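Local structure of glutathione S-transferase family protein (Pseudomonas putida, 3LXZ) at residues L157-S162 / P183-L188. The protein probably catalyses the conjugation of reduced glutathione to a wide range of hydrophobic electrophiles, as a member of the glutathione S-transferase superfamily. Numbering follows the deposited sequence.
Sequences LMFCFS and PQAKAL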
ATOM      1  N   LEU A 157     -12.853  -6.252   5.471  1.00 15.91           N
ATOM      2  CA  LEU A 157     -12.894  -4.936   6.076  1.00 16.53           C
ATOM      3  C   LEU A 157     -12.497  -3.852   5.071  1.00 16.16           C
ATOM      4  O   LEU A 157     -13.200  -2.848   4.925  1.00 16.49           O
ATOM      5  CB  LEU A 157     -12.038  -4.879   7.357  1.00 16.77           C
ATOM      6  CG  LEU A 157     -12.204  -6.052   8.356  1.00 17.64           C
ATOM      7  CD1 LEU A 157     -11.271  -5.896   9.586  1.00 16.98           C
ATOM      8  CD2 LEU A 157     -13.673  -6.230   8.770  1.00 19.88           C
HETATM    9  N   MSE A 158     -11.382  -4.039   4.361  1.00 16.00           N
HETATM   10  CA  MSE A 158     -11.007  -3.060   3.334  1.00 16.32           C
HETATM   11  C   MSE A 158     -12.066  -3.020   2.224  1.00 15.73           C
HETATM   12  O   MSE A 158     -12.407  -1.944   1.723  1.00 15.94           O
HETATM   13  CB  MSE A 158      -9.626  -3.437   2.769  1.00 15.43           C
HETATM   14  CG  MSE A 158      -9.091  -2.574   1.655  1.00 19.36           C
HETATM   15 SE   MSE A 158      -8.577  -0.781   2.190  1.00 18.01          SE
HETATM   16  CE  MSE A 158      -7.250  -1.074   3.601  1.00 18.81           C
ATOM     17  N   PHE A 159     -12.588  -4.174   1.835  1.00 15.39           N
ATOM     18  CA  PHE A 159     -13.685  -4.217   0.849  1.00 16.02           C
ATOM     19  C   PHE A 159     -14.915  -3.411   1.290  1.00 16.37           C
ATOM     20  O   PHE A 159     -15.412  -2.583   0.570  1.00 15.33           O
ATOM     21  CB  PHE A 159     -14.097  -5.665   0.607  1.00 15.77           C
ATOM     22  CG  PHE A 159     -15.348  -5.822  -0.250  1.00 15.56           C
ATOM     23  CD1 PHE A 159     -15.235  -5.964  -1.634  1.00 15.99           C
ATOM     24  CD2 PHE A 159     -16.616  -5.837   0.330  1.00 15.83           C
ATOM     25  CE1 PHE A 159     -16.370  -6.104  -2.446  1.00 16.22           C
ATOM     26  CE2 PHE A 159     -17.767  -6.008  -0.469  1.00 15.55           C
ATOM     27  CZ  PHE A 159     -17.641  -6.109  -1.850  1.00 13.55           C
ATOM     28  N   CYS A 160     -15.414  -3.658   2.492  1.00 17.64           N
ATOM     29  CA  CYS A 160     -16.732  -3.140   2.776  1.00 19.57           C
ATOM     30  C   CYS A 160     -16.728  -1.630   3.038  1.00 18.90           C
ATOM     31  O   CYS A 160     -17.734  -0.976   2.846  1.00 19.50           O
ATOM     32  CB  CYS A 160     -17.426  -3.958   3.856  1.00 19.70           C
ATOM     33  SG  CYS A 160     -16.884  -3.530   5.443  1.00 29.13           S
ATOM     34  N   PHE A 161     -15.572  -1.065   3.423  1.00 17.83           N
ATOM     35  CA  PHE A 161     -15.462   0.371   3.619  1.00 17.51           C
ATOM     36  C   PHE A 161     -14.710   1.107   2.512  1.00 17.72           C
ATOM     37  O   PHE A 161     -14.529   2.335   2.617  1.00 18.29           O
ATOM     38  CB  PHE A 161     -14.814   0.684   4.990  1.00 18.18           C
ATOM     39  CG  PHE A 161     -15.639   0.253   6.166  1.00 16.83           C
ATOM     40  CD1 PHE A 161     -16.850   0.889   6.464  1.00 20.42           C
ATOM     41  CD2 PHE A 161     -15.178  -0.741   7.035  1.00 16.86           C
ATOM     42  CE1 PHE A 161     -17.584   0.497   7.594  1.00 18.46           C
ATOM     43  CE2 PHE A 161     -15.911  -1.122   8.165  1.00 17.54           C
ATOM     44  CZ  PHE A 161     -17.111  -0.524   8.429  1.00 17.22           C
ATOM     45  N   SER A 162     -14.307   0.404   1.451  1.00 15.81           N
ATOM     46  CA  SER A 162     -13.805   1.079   0.241  1.00 16.79           C
ATOM     47  C   SER A 162     -14.827   1.041  -0.911  1.00 17.05           C
ATOM     48  O   SER A 162     -15.055   2.043  -1.621  1.00 18.83           O
ATOM     49  CB  SER A 162     -12.523   0.382  -0.250  1.00 15.10           C
ATOM     50  OG  SER A 162     -11.497   0.486   0.715  1.00 17.86           O
ATOM     51  N   PRO A 183     -22.094  -8.904  -9.456  1.00 22.47           N
ATOM     52  CA  PRO A 183     -23.034  -9.375  -8.450  1.00 21.30           C
ATOM     53  C   PRO A 183     -22.404 -10.020  -7.228  1.00 20.87           C
ATOM     54  O   PRO A 183     -23.010  -9.957  -6.150  1.00 19.23           O
ATOM     55  CB  PRO A 183     -23.867 -10.420  -9.205  1.00 21.09           C
ATOM     56  CG  PRO A 183     -23.069 -10.756 -10.427  1.00 23.14           C
ATOM     57  CD  PRO A 183     -22.401  -9.476 -10.784  1.00 22.49           C
ATOM     58  N   GLN A 184     -21.240 -10.661  -7.414  1.00 20.91           N
ATOM     59  CA  GLN A 184     -20.451 -11.218  -6.296  1.00 20.86           C
ATOM     60  C   GLN A 184     -20.223 -10.136  -5.231  1.00 20.22           C
ATOM     61  O   GLN A 184     -20.388 -10.376  -4.022  1.00 19.45           O
ATOM     62  CB  GLN A 184     -19.040 -11.669  -6.772  1.00 22.03           C
ATOM     63  CG  GLN A 184     -18.986 -12.814  -7.747  1.00 24.65           C
ATOM     64  CD  GLN A 184     -19.277 -12.425  -9.205  1.00 29.44           C
ATOM     65  OE1 GLN A 184     -19.513 -11.258  -9.540  1.00 28.09           O
ATOM     66  NE2 GLN A 184     -19.268 -13.436 -10.087  1.00 30.26           N
ATOM     67  N   ALA A 185     -19.821  -8.958  -5.703  1.00 19.19           N
ATOM     68  CA  ALA A 185     -19.432  -7.864  -4.834  1.00 19.45           C
ATOM     69  C   ALA A 185     -20.697  -7.235  -4.253  1.00 18.77           C
ATOM     70  O   ALA A 185     -20.751  -6.881  -3.088  1.00 18.11           O
ATOM     71  CB  ALA A 185     -18.602  -6.833  -5.615  1.00 18.87           C
ATOM     72  N   LYS A 186     -21.740  -7.186  -5.058  1.00 18.88           N
ATOM     73  CA  LYS A 186     -23.001  -6.587  -4.608  1.00 19.99           C
ATOM     74  C   LYS A 186     -23.535  -7.381  -3.416  1.00 19.29           C
ATOM     75  O   LYS A 186     -23.922  -6.808  -2.378  1.00 18.90           O
ATOM     76  CB  LYS A 186     -24.021  -6.508  -5.765  1.00 19.20           C
ATOM     77  CG  LYS A 186     -25.060  -5.404  -5.608  1.00 24.91           C
ATOM     78  CD  LYS A 186     -25.991  -5.409  -6.820  1.00 29.60           C
ATOM     79  CE  LYS A 186     -26.647  -4.063  -7.017  1.00 31.09           C
ATOM     80  NZ  LYS A 186     -26.724  -3.308  -5.737  1.00 34.96           N
ATOM     81  N   ALA A 187     -23.479  -8.707  -3.531  1.00 18.67           N
ATOM     82  CA  ALA A 187     -23.986  -9.594  -2.503  1.00 18.08           C
ATOM     83  C   ALA A 187     -23.155  -9.529  -1.216  1.00 17.72           C
ATOM     84  O   ALA A 187     -23.698  -9.537  -0.124  1.00 17.27           O
ATOM     85  CB  ALA A 187     -24.045 -11.022  -3.038  1.00 18.32           C
ATOM     86  N   LEU A 188     -21.831  -9.417  -1.356  1.00 17.32           N
ATOM     87  CA  LEU A 188     -20.967  -9.345  -0.177  1.00 16.99           C
ATOM     88  C   LEU A 188     -21.192  -8.013   0.564  1.00 16.97           C
ATOM     89  O   LEU A 188     -21.205  -7.985   1.800  1.00 18.50           O
ATOM     90  CB  LEU A 188     -19.478  -9.544  -0.576  1.00 16.94           C
ATOM     91  CG  LEU A 188     -18.451  -9.371   0.564  1.00 16.87           C
ATOM     92  CD1 LEU A 188     -18.757 -10.266   1.777  1.00 18.54           C
ATOM     93  CD2 LEU A 188     -17.015  -9.683   0.074  1.00 16.56           C
TER
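Phe159 and Ala185 have the nearest CA atoms of the two helical segments, yet even here 8.9 Å separates Phe159 CA from Ala185 CA, and on the side of 157-162 almost all of the contact is made by one aromatic side chain. Helix 154-174 supplies the ring and the first turns of helix 183-193 receive it. With CG anti to the backbone N (chi1 172°), the benzyl group of Phe159 is carried outward from its own helix, and the far rim of the ring reaches the other one. Leu188 lies over one face: its CD2 methyl sits 3.9 Å from the centroid of the Phe159 ring, only 16° off the normal, which is CH-pi geometry, while Leu188 CG comes to 3.6 Å from Phe159 CE2. The rim meets Ala185 instead. Phe159 CZ approaches Ala185 O at 3.4 Å, with the oxygen in the plane of the ring, and Ala185 CB lies 3.9 Å from Phe159 CE1. A large apolar side chain thus spans two helices of the all-helical C-terminal domain of the glutathione S-transferase fold, where the small side chain of Ala185 probably lets the ring come this close. Val147 touches both Phe159 and Leu188, and Leu189 also packs on the ring. An alanine in place of Phe159 would remove the whole ring and is likely to leave Leu188 CD2 without its aromatic face and a gap between the helices. Elsewhere on its helix, Met158, a selenomethionine in this crystal, touches helices 84-106 and 12-23, and Ser162 OG donates a 2.8 Å hydrogen bond to Met158 O.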